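Local coordinates for probable ferredoxin-dependent nitrite reductase NirA (PDB 1ZJ8), which catalyses the six-electron reduction of sulfite to sulfide with electrons from ferredoxin, using a siroheme and a [4Fe-4S] cluster, at residues M107-D112 and V164-T169; F74-L79 and G173-V178; A136-R141 and G362-T367. One frame throughout, in Å; residues are numbered along the deposited sequence.

Along the chain the segments run 74-79, 107-112, 136-141, 164-169, 173-178, 362-367, so contact 1 is nested within the loop closed by contact 2, while contact 3 crosses both. The centres of contacts 1 and 2 are about 11 Å apart, of 1 and 3 about 14 Å, of 2 and 3 about 19 Å. Contacts 1 and 3 share a five-stranded antiparallel sheet; contact 2 leads into its outermost strand 79-83. Probable hydrogen bonds join contacts 1 and 2 (Thr-168 OG1 with Trp-77 O) and 2 and 3 (Val-178 O with Arg-141 NH2). Contacts 1 and 3 touch the siroheme, and the Arg-75 side chain approaches it to about 5 Å, gathering all three round the cofactor.

Contact 1: M107-D112 and V164-T169; sequences MRVRCD and VGLQTT. With SRM (siroheme), chain E.
Arg-110 reaches from Gln-167 to Thr-169, meeting a backbone carbonyl oxygen at each end. Its backbone N donates to Gln-167 O (3.1 Å), and CB packs against the same oxygen. CG stands anti to the backbone N (chi1 -167°), and the chain runs extended to NE, with CD passing 3.5 Å from Thr-169 O. That carbonyl receives NH1 at 2.8 Å, with the nitrogen lying in the carbonyl plane while the oxygen is tilted out of the guanidinium plane. On the other edge NE meets Asp-112 OD2 at 2.6 Å in a salt bridge and NH2 meets Asp-112 OD1, both N-H bonds being bent and weak. NH1 has a second carbonyl partner, Pro-176 O.

Beside this polar run, Leu-166 sets CD2 against Val-109 CG1 (4.3 Å) and Cys-111 SG. Thr-168 rests its methyl CG2 on Arg-108 O (3.5 Å), its hydroxyl being hydrogen-bonded to Trp-77 O. Arg-108 turns its guanidinium the other way, to the siroheme, whose carboxylate oxygen O2B sits over one face, 3.0 Å from NH1; NH1 also hydrogen-bonds to Ala-171 O, and Gln-145 OE1 holds NE.

The chemistry thus divides in two. Across the contact Arg-110 meets neutral carbonyls, which gain donors in a buried place, while its charge is balanced within its own segment by Asp-112, a pairing that would be expected to favour the charged form of both.

Contact 2: F74-L79 and G173-V178; sequences FRWWGL and GDCPRV
Trp-76 presents one face of its indole to three successive residues, Gly-173, Asp-174 and Cys-175. Chi1 near -91° places CG, and chi2 near -107° turns the indole face to them. Gly-173 CA makes a CH-pi contact over the six-membered ring, 4.2 Å from its centroid, and Asp-174 N lies over the rim near CZ2 (3.4 Å). Cys-175 has SG between its backbone N and carbonyl carbon and sets the sulfur over the five-membered ring, 4.0 Å from the centroid. Asp-174 CB lies outward of the CZ2-CH2 bond of Trp-76, 3.7 Å from each atom, its carboxylate plane 48° from that of the ring; the acid itself pairs with Arg-297 and Lys-41. Trp-76 NE1 is hydrogen-bonded to Ala-213 O.

Gly-173 is also held from its own segment: Arg-177 reaches back side-on, giving NE (3.2 Å) and NH2 (3.3 Å) to the single oxygen Gly-173 O, which lies in the guanidinium plane. Arg-75 adds its CB against Gly-173 N.

Arg-75 and Arg-177 both touch Tyr-80, which follows Leu-79, and Cys-172 precedes Gly-173. The packing adjoins these two residues, probably joined by the thioether of the covalent Cys-Tyr bond known in this enzyme's active site.

Contact 3: A136-R141 and G362-T367; sequences ADISDR and GRVSGT. With SRM (siroheme), chain E.
Asp-137 and Arg-363, 226 residues apart in sequence, form a side-on salt bridge directly across a non-hydrogen-bonded residue pair between antiparallel strands. The two side chains lie next to each other and point the same way. Arg-363, bent at chi2 and chi3, brings round the edge that carries NE and NH2: NE donates to Asp-137 OD1 at 3.2 Å and NH2 to Asp-137 OD2 at 2.9 Å, each oxygen being met on its syn side. The planes of the carboxylate and guanidinium are 37° apart, a twisted version of the flat two-bond pair. Two bonds to separate oxygens limit how far either group can rotate.

Two backbone hydrogen bonds accompany this pair. Ile-138 N bonds to Gly-362 O at 2.7 Å, and Val-364 N to Ala-136 O at 3.1 Å. At Gly-362, which has positive phi, a CB would run into Ile-138 O; the bare CA can approach that oxygen in a CA-H...O contact. Away from the salt bridge the packing is apolar: Ile-138 and Val-364 cross obliquely, CD1 of the first on CG2 of the second (3.4 Å), while Ala-136 sets CB against Ser-365 CA.

Past the strand, residues 139-141 turn to the siroheme. Asp-140 N gives a hydrogen bond to carboxylate oxygen O4B (3.0 Å), and Arg-141 NH1 one to O3C (3.2 Å), tying the pairing to a cofactor-binding loop.

Strand 135-138 is flanked by 144-149 and by 363-365, an outermost strand that comes from the second ferredoxin-like half domain. Leu-369 of helix 366-379, which starts just after the N-cap Ser-365, packs on Ala-136 and Val-364, while helix 442-455 meets Arg-363 through Arg-442, Val-443 and Gln-446.

Contact 1: M107-D112 and V164-T169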
loop_
_atom_site.group_PDB
_atom_site.type_symbol
_atom_site.label_atom_id
_atom_site.label_comp_id
_atom_site.label_asym_id
_atom_site.label_seq_id
_atom_site.Cartn_x
_atom_site.Cartn_y
_atom_site.Cartn_z
ATOM N N MET A 107 -0.839 -3.617 14.708
ATOM C CA MET A 107 0.617 -3.543 14.613
ATOM C C MET A 107 1.093 -3.929 13.205
ATOM O O MET A 107 0.680 -4.955 12.664
ATOM C CB MET A 107 1.278 -4.411 15.667
ATOM C CG MET A 107 2.786 -4.192 15.736
ATOM S SD MET A 107 3.598 -5.138 17.066
ATOM C CE MET A 107 3.540 -6.788 16.410
ATOM N N ARG A 108 1.967 -3.099 12.638
ATOM C CA ARG A 108 2.360 -3.170 11.229
ATOM C C ARG A 108 3.824 -3.555 11.120
ATOM O O ARG A 108 4.698 -2.839 11.607
ATOM C CB ARG A 108 2.144 -1.795 10.564
ATOM C CG ARG A 108 2.499 -1.708 9.065
ATOM C CD ARG A 108 2.255 -0.300 8.485
ATOM N NE ARG A 108 0.831 0.035 8.414
ATOM C CZ ARG A 108 0.340 1.181 7.940
ATOM N NH1 ARG A 108 1.129 2.144 7.477
ATOM N NH2 ARG A 108 -0.961 1.381 7.910
ATOM N N VAL A 109 4.090 -4.678 10.468
ATOM C CA VAL A 109 5.454 -5.134 10.304
ATOM C C VAL A 109 6.027 -4.583 9.012
ATOM O O VAL A 109 5.426 -4.734 7.950
ATOM C CB VAL A 109 5.548 -6.665 10.284
ATOM C CG1 VAL A 109 7.005 -7.103 10.245
ATOM C CG2 VAL A 109 4.841 -7.261 11.513
ATOM N N ARG A 110 7.195 -3.947 9.120
ATOM C CA ARG A 110 7.882 -3.342 7.983
ATOM C C ARG A 110 8.614 -4.397 7.143
ATOM O O ARG A 110 9.504 -5.091 7.660
ATOM C CB ARG A 110 8.885 -2.331 8.516
ATOM C CG ARG A 110 9.446 -1.421 7.480
ATOM C CD ARG A 110 10.733 -0.757 7.926
ATOM N NE ARG A 110 11.199 0.085 6.836
ATOM C CZ ARG A 110 10.825 1.343 6.646
ATOM N NH1 ARG A 110 10.037 1.964 7.516
ATOM N NH2 ARG A 110 11.271 2.010 5.592
ATOM N N CYS A 111 8.242 -4.517 5.867
ATOM C CA CYS A 111 8.835 -5.497 4.967
ATOM C C CYS A 111 9.322 -4.872 3.661
ATOM O O CYS A 111 8.784 -5.155 2.577
ATOM C CB CYS A 111 7.808 -6.565 4.621
ATOM S SG CYS A 111 7.132 -7.415 6.027
ATOM N N ASP A 112 10.363 -4.054 3.752
ATOM C CA ASP A 112 10.876 -3.367 2.574
ATOM C C ASP A 112 11.137 -4.389 1.484
ATOM O O ASP A 112 11.705 -5.457 1.744
ATOM C CB ASP A 112 12.113 -2.538 2.918
ATOM C CG ASP A 112 11.810 -1.504 4.002
ATOM O OD1 ASP A 112 11.654 -0.320 3.659
ATOM O OD2 ASP A 112 11.652 -1.888 5.190
ATOM N N VAL A 164 14.654 -12.586 13.515
ATOM C CA VAL A 164 14.638 -12.964 12.085
ATOM C C VAL A 164 14.824 -11.755 11.145
ATOM O O VAL A 164 14.481 -11.821 9.968
ATOM C CB VAL A 164 13.332 -13.734 11.700
ATOM C CG1 VAL A 164 13.360 -15.160 12.232
ATOM C CG2 VAL A 164 12.105 -12.990 12.202
ATOM N N GLY A 165 15.362 -10.657 11.669
ATOM C CA GLY A 165 15.706 -9.486 10.851
ATOM C C GLY A 165 14.613 -8.466 10.567
ATOM O O GLY A 165 14.785 -7.576 9.720
ATOM N N LEU A 166 13.492 -8.581 11.274
ATOM C CA LEU A 166 12.340 -7.716 11.028
ATOM C C LEU A 166 12.166 -6.660 12.114
ATOM O O LEU A 166 12.548 -6.860 13.259
ATOM C CB LEU A 166 11.067 -8.562 10.900
ATOM C CG LEU A 166 11.035 -9.492 9.676
ATOM C CD1 LEU A 166 10.145 -10.696 9.920
ATOM C CD2 LEU A 166 10.575 -8.721 8.442
ATOM N N GLN A 167 11.581 -5.535 11.724
ATOM C CA GLN A 167 11.366 -4.401 12.602
ATOM C C GLN A 167 10.038 -3.704 12.242
ATOM O O GLN A 167 9.435 -3.993 11.203
ATOM C CB GLN A 167 12.541 -3.422 12.503
ATOM C CG GLN A 167 12.967 -3.026 11.072
ATOM C CD GLN A 167 14.047 -1.916 11.053
ATOM O OE1 GLN A 167 13.905 -0.884 11.709
ATOM N NE2 GLN A 167 15.124 -2.138 10.300
ATOM N N THR A 168 9.579 -2.812 13.119
ATOM C CA THR A 168 8.369 -2.037 12.876
ATOM C C THR A 168 8.723 -0.566 12.762
ATOM O O THR A 168 7.844 0.293 12.796
ATOM C CB THR A 168 7.284 -2.249 14.004
ATOM O OG1 THR A 168 7.745 -1.771 15.284
ATOM C CG2 THR A 168 6.915 -3.723 14.136
ATOM N N THR A 169 10.010 -0.272 12.607
ATOM C CA THR A 169 10.482 1.106 12.650
ATOM C C THR A 169 9.925 1.977 11.516
ATOM O O THR A 169 10.045 1.640 10.337
ATOM C CB THR A 169 12.020 1.173 12.580
ATOM O OG1 THR A 169 12.599 0.292 13.561
ATOM C CG2 THR A 169 12.515 2.623 12.785
HETATM FE FE SRM E . -3.212 3.930 4.644
HETATM C CHA SRM E . -4.362 5.839 7.234
HETATM C CHB SRM E . -4.716 1.248 5.974
HETATM C CHC SRM E . -2.075 2.107 2.200
HETATM C CHD SRM E . -3.712 6.569 2.472
HETATM N NA SRM E . -4.149 3.568 6.374
HETATM C C1A SRM E . -4.422 4.436 7.373
HETATM C C2A SRM E . -4.804 3.774 8.661
HETATM C CMA SRM E . -3.606 3.694 9.558
HETATM C CDA SRM E . -6.009 4.402 9.303
HETATM C CEA SRM E . -5.836 5.302 10.485
HETATM O O3A SRM E . -5.191 6.346 10.345
HETATM O O4A SRM E . -6.322 5.010 11.587
HETATM C C3A SRM E . -5.196 2.425 8.162
HETATM C CAA SRM E . -4.796 1.295 9.048
HETATM C CBA SRM E . -5.985 1.127 9.956
HETATM C CCA SRM E . -6.149 -0.301 10.363
HETATM O O1A SRM E . -5.958 -1.197 9.512
HETATM O O2A SRM E . -6.452 -0.552 11.554
HETATM C C4A SRM E . -4.648 2.394 6.776
HETATM N NB SRM E . -3.255 2.000 4.271
HETATM C C1B SRM E . -3.860 0.993 4.905
HETATM C C2B SRM E . -3.525 -0.378 4.390
HETATM C CMB SRM E . -3.358 -1.420 5.460
HETATM C CDB SRM E . -4.644 -0.801 3.497
HETATM C CEB SRM E . -4.566 -2.143 2.861
HETATM O O3B SRM E . -5.348 -3.072 3.158
HETATM O O4B SRM E . -3.681 -2.306 2.022
HETATM C C3B SRM E . -2.281 -0.044 3.597
HETATM C CAB SRM E . -1.053 -0.102 4.468
HETATM C CBB SRM E . 0.188 -0.368 3.671
HETATM C CCB SRM E . 1.406 -0.188 4.531
HETATM O O1B SRM E . 2.012 -1.160 4.975
HETATM O O2B SRM E . 1.844 0.929 4.787
HETATM C C4B SRM E . -2.522 1.417 3.328
HETATM N NC SRM E . -3.066 4.224 2.740
HETATM C C1C SRM E . -2.395 3.421 1.889
HETATM C C2C SRM E . -2.397 3.874 0.577
HETATM C CDC SRM E . -2.006 3.165 -0.676
HETATM C CEC SRM E . -0.604 3.152 -1.148
HETATM O O3C SRM E . 0.311 3.581 -0.409
HETATM O O4C SRM E . -0.428 2.714 -2.294
HETATM C C3C SRM E . -2.919 5.128 0.689
HETATM C CAC SRM E . -3.066 5.962 -0.541
HETATM C CBC SRM E . -1.843 6.519 -1.238
HETATM C CCC SRM E . -1.373 7.754 -0.488
HETATM O O1C SRM E . -0.840 7.648 0.649
HETATM O O2C SRM E . -1.567 8.864 -1.047
HETATM C C4C SRM E . -3.252 5.345 2.001
HETATM N ND SRM E . -3.572 5.908 4.880
HETATM C C1D SRM E . -3.911 6.708 3.857
HETATM C C2D SRM E . -4.578 7.839 4.365
HETATM C CAD SRM E . -4.549 9.189 3.670
HETATM C CBD SRM E . -3.481 10.167 4.049
HETATM C CCD SRM E . -3.277 11.476 3.341
HETATM O O1D SRM E . -2.203 11.619 2.716
HETATM O O2D SRM E . -4.152 12.383 3.374
HETATM C C3D SRM E . -4.625 7.683 5.740
HETATM C CDD SRM E . -4.825 8.796 6.731
HETATM C CED SRM E . -3.729 9.767 7.112
HETATM O O3D SRM E . -2.553 9.557 6.812
HETATM O O4D SRM E . -3.982 10.806 7.738
HETATM C C4D SRM E . -3.997 6.485 6.044
#

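Contact 2: F74-L79 and G173-V178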
loop_
_atom_site.group_PDB
_atom_site.type_symbol
_atom_site.label_atom_id
_atom_site.label_comp_id
_atom_site.label_asym_id
_atom_site.label_seq_id
_atom_site.Cartn_x
_atom_site.Cartn_y
_atom_site.Cartn_z
ATOM N N PHE A 74 3.584 6.622 19.111
ATOM C CA PHE A 74 3.456 5.158 18.892
ATOM C C PHE A 74 3.617 4.761 17.423
ATOM O O PHE A 74 4.169 3.712 17.100
ATOM C CB PHE A 74 2.075 4.657 19.369
ATOM C CG PHE A 74 2.069 4.071 20.757
ATOM C CD1 PHE A 74 2.658 4.740 21.826
ATOM C CD2 PHE A 74 1.434 2.851 21.006
ATOM C CE1 PHE A 74 2.626 4.195 23.117
ATOM C CE2 PHE A 74 1.403 2.298 22.302
ATOM C CZ PHE A 74 1.996 2.971 23.349
ATOM N N ARG A 75 3.124 5.615 16.544
ATOM C CA ARG A 75 3.136 5.348 15.116
ATOM C C ARG A 75 4.552 5.127 14.599
ATOM O O ARG A 75 4.781 4.278 13.745
ATOM C CB ARG A 75 2.458 6.494 14.384
ATOM C CG ARG A 75 1.002 6.643 14.800
ATOM C CD ARG A 75 0.348 7.757 14.062
ATOM N NE ARG A 75 -1.069 7.816 14.366
ATOM C CZ ARG A 75 -1.925 8.623 13.757
ATOM N NH1 ARG A 75 -1.517 9.447 12.798
ATOM N NH2 ARG A 75 -3.199 8.604 14.102
ATOM N N TRP A 76 5.520 5.840 15.153
ATOM C CA TRP A 76 6.908 5.676 14.730
ATOM C C TRP A 76 7.401 4.258 14.942
ATOM O O TRP A 76 8.514 3.929 14.509
ATOM C CB TRP A 76 7.828 6.654 15.467
ATOM C CG TRP A 76 7.992 7.934 14.755
ATOM C CD1 TRP A 76 9.094 8.349 14.079
ATOM C CD2 TRP A 76 7.014 8.981 14.625
ATOM N NE1 TRP A 76 8.874 9.596 13.545
ATOM C CE2 TRP A 76 7.607 10.007 13.871
ATOM C CE3 TRP A 76 5.703 9.154 15.090
ATOM C CZ2 TRP A 76 6.934 11.187 13.558
ATOM C CZ3 TRP A 76 5.033 10.329 14.778
ATOM C CH2 TRP A 76 5.647 11.328 14.020
ATOM N N TRP A 77 6.593 3.436 15.618
ATOM C CA TRP A 77 6.872 2.010 15.734
ATOM C C TRP A 77 5.766 1.140 15.153
ATOM O O TRP A 77 5.689 -0.049 15.448
ATOM C CB TRP A 77 7.145 1.636 17.187
ATOM C CG TRP A 77 8.394 2.249 17.668
ATOM C CD1 TRP A 77 8.507 3.398 18.369
ATOM C CD2 TRP A 77 9.731 1.775 17.444
ATOM N NE1 TRP A 77 9.825 3.675 18.615
ATOM C CE2 TRP A 77 10.605 2.695 18.058
ATOM C CE3 TRP A 77 10.274 0.661 16.794
ATOM C CZ2 TRP A 77 12.002 2.540 18.048
ATOM C CZ3 TRP A 77 11.667 0.513 16.777
ATOM C CH2 TRP A 77 12.510 1.457 17.407
ATOM N N GLY A 78 4.928 1.714 14.299
ATOM C CA GLY A 78 3.884 0.939 13.634
ATOM C C GLY A 78 2.754 0.464 14.543
ATOM O O GLY A 78 2.086 -0.537 14.230
ATOM N N LEU A 79 2.536 1.182 15.656
ATOM C CA LEU A 79 1.427 0.905 16.570
ATOM C C LEU A 79 0.401 1.979 16.387
ATOM O O LEU A 79 0.628 3.143 16.681
ATOM C CB LEU A 79 1.880 0.850 18.013
ATOM C CG LEU A 79 2.652 -0.435 18.310
ATOM C CD1 LEU A 79 3.596 -0.232 19.486
ATOM C CD2 LEU A 79 1.716 -1.622 18.557
ATOM N N GLY A 173 3.689 6.872 10.880
ATOM C CA GLY A 173 4.258 8.151 11.346
ATOM C C GLY A 173 4.674 9.157 10.284
ATOM O O GLY A 173 4.560 8.909 9.087
ATOM N N ASP A 174 5.169 10.306 10.741
ATOM C CA ASP A 174 5.635 11.393 9.861
ATOM C C ASP A 174 7.110 11.187 9.449
ATOM O O ASP A 174 8.017 11.905 9.912
ATOM C CB ASP A 174 5.447 12.746 10.570
ATOM C CG ASP A 174 3.968 13.147 10.720
ATOM O OD1 ASP A 174 3.068 12.307 10.447
ATOM O OD2 ASP A 174 3.714 14.321 11.106
ATOM N N CYS A 175 7.312 10.200 8.563
ATOM C CA CYS A 175 8.625 9.598 8.280
ATOM C C CYS A 175 8.498 8.564 7.146
ATOM O O CYS A 175 7.388 8.237 6.738
ATOM C CB CYS A 175 9.110 8.919 9.549
ATOM S SG CYS A 175 7.802 7.939 10.300
ATOM N N PRO A 176 9.624 8.058 6.616
ATOM C CA PRO A 176 9.551 7.105 5.482
ATOM C C PRO A 176 8.935 5.745 5.802
ATOM O O PRO A 176 9.366 5.043 6.738
ATOM C CB PRO A 176 11.019 6.938 5.043
ATOM C CG PRO A 176 11.750 8.102 5.650
ATOM C CD PRO A 176 11.023 8.375 6.953
ATOM N N ARG A 177 7.932 5.384 5.008
ATOM C CA ARG A 177 7.236 4.117 5.162
ATOM C C ARG A 177 8.036 3.066 4.420
ATOM O O ARG A 177 9.075 3.384 3.850
ATOM C CB ARG A 177 5.812 4.227 4.594
ATOM C CG ARG A 177 4.987 5.391 5.166
ATOM C CD ARG A 177 4.969 5.308 6.692
ATOM N NE ARG A 177 4.075 6.263 7.340
ATOM C CZ ARG A 177 2.754 6.137 7.423
ATOM N NH1 ARG A 177 2.107 5.106 6.860
ATOM N NH2 ARG A 177 2.066 7.080 8.055
ATOM N N VAL A 178 7.552 1.821 4.429
ATOM C CA VAL A 178 8.114 0.759 3.580
ATOM C C VAL A 178 8.596 1.246 2.209
ATOM O O VAL A 178 7.909 1.977 1.515
ATOM C CB VAL A 178 7.083 -0.364 3.252
ATOM C CG1 VAL A 178 7.195 -1.513 4.202
ATOM C CG2 VAL A 178 5.684 0.182 3.193
#

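Contact 3: A136-R141 and G362-T367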
loop_
_atom_site.group_PDB
_atom_site.type_symbol
_atom_site.label_atom_id
_atom_site.label_comp_id
_atom_site.label_asym_id
_atom_site.label_seq_id
_atom_site.Cartn_x
_atom_site.Cartn_y
_atom_site.Cartn_z
ATOM N N ALA A 136 -4.045 -11.730 10.433
ATOM C CA ALA A 136 -2.885 -11.399 9.612
ATOM C C ALA A 136 -3.376 -11.004 8.228
ATOM O O ALA A 136 -3.963 -11.823 7.538
ATOM C CB ALA A 136 -1.974 -12.596 9.518
ATOM N N ASP A 137 -3.173 -9.745 7.845
ATOM C CA ASP A 137 -3.640 -9.245 6.547
ATOM C C ASP A 137 -2.492 -8.603 5.771
ATOM O O ASP A 137 -1.783 -7.746 6.314
ATOM C CB ASP A 137 -4.772 -8.237 6.732
ATOM C CG ASP A 137 -5.993 -8.842 7.423
ATOM O OD1 ASP A 137 -6.240 -10.063 7.229
ATOM O OD2 ASP A 137 -6.701 -8.096 8.166
ATOM N N ILE A 138 -2.299 -9.033 4.518
ATOM C CA ILE A 138 -1.200 -8.535 3.698
ATOM C C ILE A 138 -1.665 -7.256 3.127
ATOM O O ILE A 138 -2.642 -7.233 2.403
ATOM C CB ILE A 138 -0.814 -9.428 2.488
ATOM C CG1 ILE A 138 0.045 -10.605 2.921
ATOM C CG2 ILE A 138 0.005 -8.645 1.453
ATOM C CD1 ILE A 138 -0.795 -11.788 3.344
ATOM N N SER A 139 -0.925 -6.202 3.423
ATOM C CA SER A 139 -1.231 -4.879 2.961
ATOM C C SER A 139 -0.781 -4.722 1.493
ATOM O O SER A 139 -0.001 -5.533 0.976
ATOM C CB SER A 139 -0.489 -3.921 3.881
ATOM O OG SER A 139 0.862 -3.752 3.471
ATOM N N ASP A 140 -1.272 -3.678 0.825
ATOM C CA ASP A 140 -0.886 -3.394 -0.551
ATOM C C ASP A 140 0.399 -2.537 -0.652
ATOM O O ASP A 140 0.636 -1.894 -1.667
ATOM C CB ASP A 140 -2.062 -2.735 -1.260
ATOM C CG ASP A 140 -2.327 -1.338 -0.762
ATOM O OD1 ASP A 140 -1.500 -0.860 0.021
ATOM O OD2 ASP A 140 -3.338 -0.709 -1.164
ATOM N N ARG A 141 1.202 -2.509 0.415
ATOM C CA ARG A 141 2.573 -1.983 0.381
ATOM C C ARG A 141 3.544 -3.054 0.888
ATOM O O ARG A 141 4.590 -2.730 1.417
ATOM C CB ARG A 141 2.734 -0.734 1.265
ATOM C CG ARG A 141 2.166 0.573 0.737
ATOM C CD ARG A 141 2.773 1.771 1.473
ATOM N NE ARG A 141 4.129 2.126 1.000
ATOM C CZ ARG A 141 4.397 2.748 -0.160
ATOM N NH1 ARG A 141 3.420 3.104 -0.982
ATOM N NH2 ARG A 141 5.648 3.030 -0.497
ATOM N N GLY A 362 -6.006 -9.568 0.530
ATOM C CA GLY A 362 -4.934 -9.637 1.524
ATOM C C GLY A 362 -5.206 -10.463 2.775
ATOM O O GLY A 362 -4.302 -10.649 3.600
ATOM N N ARG A 363 -6.425 -10.988 2.926
ATOM C CA ARG A 363 -6.809 -11.650 4.181
ATOM C C ARG A 363 -6.261 -13.047 4.285
ATOM O O ARG A 363 -6.663 -13.914 3.518
ATOM C CB ARG A 363 -8.333 -11.722 4.320
ATOM C CG ARG A 363 -8.802 -12.635 5.486
ATOM C CD ARG A 363 -9.857 -12.007 6.378
ATOM N NE ARG A 363 -9.265 -10.966 7.210
ATOM C CZ ARG A 363 -9.970 -10.099 7.937
ATOM N NH1 ARG A 363 -11.300 -10.174 7.972
ATOM N NH2 ARG A 363 -9.346 -9.148 8.632
ATOM N N VAL A 364 -5.357 -13.257 5.235
ATOM C CA VAL A 364 -4.859 -14.590 5.580
ATOM C C VAL A 364 -4.971 -14.766 7.111
ATOM O O VAL A 364 -5.954 -14.311 7.702
ATOM C CB VAL A 364 -3.392 -14.862 5.024
ATOM C CG1 VAL A 364 -3.374 -14.924 3.488
ATOM C CG2 VAL A 364 -2.374 -13.821 5.515
ATOM N N SER A 365 -4.000 -15.431 7.749
ATOM C CA SER A 365 -4.013 -15.692 9.190
ATOM C C SER A 365 -2.690 -16.335 9.625
ATOM O O SER A 365 -1.902 -16.834 8.804
ATOM C CB SER A 365 -5.200 -16.591 9.608
ATOM O OG SER A 365 -5.173 -17.891 9.009
ATOM N N GLY A 366 -2.459 -16.324 10.936
ATOM C CA GLY A 366 -1.262 -16.912 11.528
ATOM C C GLY A 366 -1.146 -18.329 11.041
ATOM O O GLY A 366 -0.133 -18.696 10.458
ATOM N N THR A 367 -2.206 -19.108 11.255
ATOM C CA THR A 367 -2.252 -20.507 10.829
ATOM C C THR A 367 -1.876 -20.667 9.382
ATOM O O THR A 367 -1.202 -21.651 9.032
ATOM C CB THR A 367 -3.658 -21.114 10.969
ATOM O OG1 THR A 367 -4.043 -21.062 12.341
ATOM C CG2 THR A 367 -3.696 -22.567 10.493
HETATM FE FE SRM E . -3.212 3.930 4.644
HETATM C CHA SRM E . -4.362 5.839 7.234
HETATM C CHB SRM E . -4.716 1.248 5.974
HETATM C CHC SRM E . -2.075 2.107 2.200
HETATM C CHD SRM E . -3.712 6.569 2.472
HETATM N NA SRM E . -4.149 3.568 6.374
HETATM C C1A SRM E . -4.422 4.436 7.373
HETATM C C2A SRM E . -4.804 3.774 8.661
HETATM C CMA SRM E . -3.606 3.694 9.558
HETATM C CDA SRM E . -6.009 4.402 9.303
HETATM C CEA SRM E . -5.836 5.302 10.485
HETATM O O3A SRM E . -5.191 6.346 10.345
HETATM O O4A SRM E . -6.322 5.010 11.587
HETATM C C3A SRM E . -5.196 2.425 8.162
HETATM C CAA SRM E . -4.796 1.295 9.048
HETATM C CBA SRM E . -5.985 1.127 9.956
HETATM C CCA SRM E . -6.149 -0.301 10.363
HETATM O O1A SRM E . -5.958 -1.197 9.512
HETATM O O2A SRM E . -6.452 -0.552 11.554
HETATM C C4A SRM E . -4.648 2.394 6.776
HETATM N NB SRM E . -3.255 2.000 4.271
HETATM C C1B SRM E . -3.860 0.993 4.905
HETATM C C2B SRM E . -3.525 -0.378 4.390
HETATM C CMB SRM E . -3.358 -1.420 5.460
HETATM C CDB SRM E . -4.644 -0.801 3.497
HETATM C CEB SRM E . -4.566 -2.143 2.861
HETATM O O3B SRM E . -5.348 -3.072 3.158
HETATM O O4B SRM E . -3.681 -2.306 2.022
HETATM C C3B SRM E . -2.281 -0.044 3.597
HETATM C CAB SRM E . -1.053 -0.102 4.468
HETATM C CBB SRM E . 0.188 -0.368 3.671
HETATM C CCB SRM E . 1.406 -0.188 4.531
HETATM O O1B SRM E . 2.012 -1.160 4.975
HETATM O O2B SRM E . 1.844 0.929 4.787
HETATM C C4B SRM E . -2.522 1.417 3.328
HETATM N NC SRM E . -3.066 4.224 2.740
HETATM C C1C SRM E . -2.395 3.421 1.889
HETATM C C2C SRM E . -2.397 3.874 0.577
HETATM C CDC SRM E . -2.006 3.165 -0.676
HETATM C CEC SRM E . -0.604 3.152 -1.148
HETATM O O3C SRM E . 0.311 3.581 -0.409
HETATM O O4C SRM E . -0.428 2.714 -2.294
HETATM C C3C SRM E . -2.919 5.128 0.689
HETATM C CAC SRM E . -3.066 5.962 -0.541
HETATM C CBC SRM E . -1.843 6.519 -1.238
HETATM C CCC SRM E . -1.373 7.754 -0.488
HETATM O O1C SRM E . -0.840 7.648 0.649
HETATM O O2C SRM E . -1.567 8.864 -1.047
HETATM C C4C SRM E . -3.252 5.345 2.001
HETATM N ND SRM E . -3.572 5.908 4.880
HETATM C C1D SRM E . -3.911 6.708 3.857
HETATM C C2D SRM E . -4.578 7.839 4.365
HETATM C CAD SRM E . -4.549 9.189 3.670
HETATM C CBD SRM E . -3.481 10.167 4.049
HETATM C CCD SRM E . -3.277 11.476 3.341
HETATM O O1D SRM E . -2.203 11.619 2.716
HETATM O O2D SRM E . -4.152 12.383 3.374
HETATM C C3D SRM E . -4.625 7.683 5.740
HETATM C CDD SRM E . -4.825 8.796 6.731
HETATM C CED SRM E . -3.729 9.767 7.112
HETATM O O3D SRM E . -2.553 9.557 6.812
HETATM O O4D SRM E . -3.982 10.806 7.738
HETATM C C4D SRM E . -3.997 6.485 6.044
#